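PDB 1Q5N: 3-carboxy-cis,cis-muconate cycloisomerase from Acinetobacter calcoaceticus, which belongs to the fumarase/aspartase superfamily of largely helical enzymes, whose subunits assemble into tetramers around a bundle of long helices. Local coordinates for residues V238-A241 / S242-I246. Residues are numbered along the deposited sequence; the frame is centred on the assembly and turned at random.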
# COMPACT_ATOMS: atom_id res chain seq x y z
N VAL A 238 11.06 0.08 11.36
CA VAL A 238 10.61 -0.58 10.17
C VAL A 238 11.01 -2.03 10.21
O VAL A 238 10.21 -2.92 9.85
CB VAL A 238 11.21 0.10 8.92
CG1 VAL A 238 10.72 -0.58 7.63
CG2 VAL A 238 10.79 1.55 8.92
N GLU A 239 12.23 -2.28 10.69
CA GLU A 239 12.75 -3.63 10.73
C GLU A 239 11.89 -4.54 11.59
O GLU A 239 11.60 -5.68 11.19
CB GLU A 239 14.21 -3.62 11.18
CG GLU A 239 14.85 -5.01 11.23
CD GLU A 239 16.36 -4.98 11.38
OE1 GLU A 239 16.93 -4.08 12.03
OE2 GLU A 239 17.00 -5.88 10.85
N ILE A 240 11.46 -4.02 12.74
CA ILE A 240 10.60 -4.80 13.62
C ILE A 240 9.26 -5.08 12.87
O ILE A 240 8.78 -6.22 12.87
CB ILE A 240 10.32 -4.05 14.93
CG1 ILE A 240 11.59 -4.01 15.79
CG2 ILE A 240 9.22 -4.76 15.78
CD1 ILE A 240 11.46 -2.99 16.96
N ALA A 241 8.67 -4.06 12.25
CA ALA A 241 7.40 -4.24 11.50
C ALA A 241 7.59 -5.25 10.36
O ALA A 241 6.74 -6.09 10.15
CB ALA A 241 6.86 -2.87 10.90
N SER A 242 8.72 -5.19 9.66
CA SER A 242 8.95 -6.10 8.54
C SER A 242 8.93 -7.59 8.93
O SER A 242 8.47 -8.44 8.17
CB SER A 242 10.27 -5.76 7.79
OG SER A 242 11.39 -6.11 8.58
N VAL A 243 9.43 -7.90 10.11
CA VAL A 243 9.46 -9.28 10.59
C VAL A 243 8.03 -9.72 11.01
O VAL A 243 7.61 -10.84 10.72
CB VAL A 243 10.50 -9.37 11.73
CG1 VAL A 243 10.40 -10.72 12.48
CG2 VAL A 243 11.90 -9.25 11.11
N LEU A 244 7.28 -8.82 11.65
CA LEU A 244 5.91 -9.12 12.04
C LEU A 244 5.13 -9.34 10.74
O LEU A 244 4.29 -10.22 10.67
CB LEU A 244 5.31 -7.97 12.86
CG LEU A 244 6.09 -7.77 14.18
CD1 LEU A 244 5.53 -6.49 14.86
CD2 LEU A 244 6.01 -9.05 15.11
N GLY A 245 5.41 -8.53 9.72
CA GLY A 245 4.74 -8.67 8.45
C GLY A 245 4.96 -10.06 7.83
O GLY A 245 4.02 -10.64 7.29
N ILE A 246 6.18 -10.61 7.91
CA ILE A 246 6.44 -11.92 7.35
C ILE A 246 5.70 -13.00 8.14
O ILE A 246 5.15 -13.94 7.57
CB ILE A 246 7.95 -12.22 7.36
CG1 ILE A 246 8.65 -11.37 6.29
CG2 ILE A 246 8.19 -13.71 7.12
CD1 ILE A 246 10.17 -11.37 6.49
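Ser242 folds its hydroxyl back onto the preceding turn of its own helix, where OG donates a hydrogen bond to the carbonyl oxygen Glu239 O at 2.7 Å. With chi1 at 71°, OG sits between its own backbone N and carbonyl carbon, a rotamer from which a helical serine can reach back to the carbonyl three residues earlier. That oxygen also accepts the backbone bond from Val243 N, which is long at 3.3 Å. Both donors approach from the same face of the carbonyl plane, each tilted from it by 26°, but the hydroxyl meets the C=O at a much sharper angle, 119°, than the amide does. A buried hydroxyl is thus satisfied within the helix. The flanking backbone bonds, Ser242 N to Val238 O at 2.7 Å and Gly245 N to Ala241 O at 2.8 Å, are shorter, and Leu244 N bonds to Ile240 O in the same way. On another side of the helix Ile240 and Leu244, one turn apart, run alongside each other in the same direction, CG2 of Ile240 lying 4.2 Å from CD1 of Leu244. The leucine's CG stands beside its own backbone N, leaning back over the previous turn to lie 3.4 Å from Ile240 O.

Farther out, this apolar pair packs against Phe335 of helix 323-351, while Ala241 faces Met306 and Ile309 of helix 290-311. The Glu239 carboxylate is shared between two salt bridges, OE2 to Arg190 and OE1 to Arg183 of the second subunit, and Ser242 packs on Ser242 of that same subunit. Helix 235-261 therefore joins neighbouring helices of its own chain on some sides and a partner subunit on another, an arrangement characteristic of the long-helix bundle through which subunits of the fumarase/aspartase superfamily associate into a tetramer.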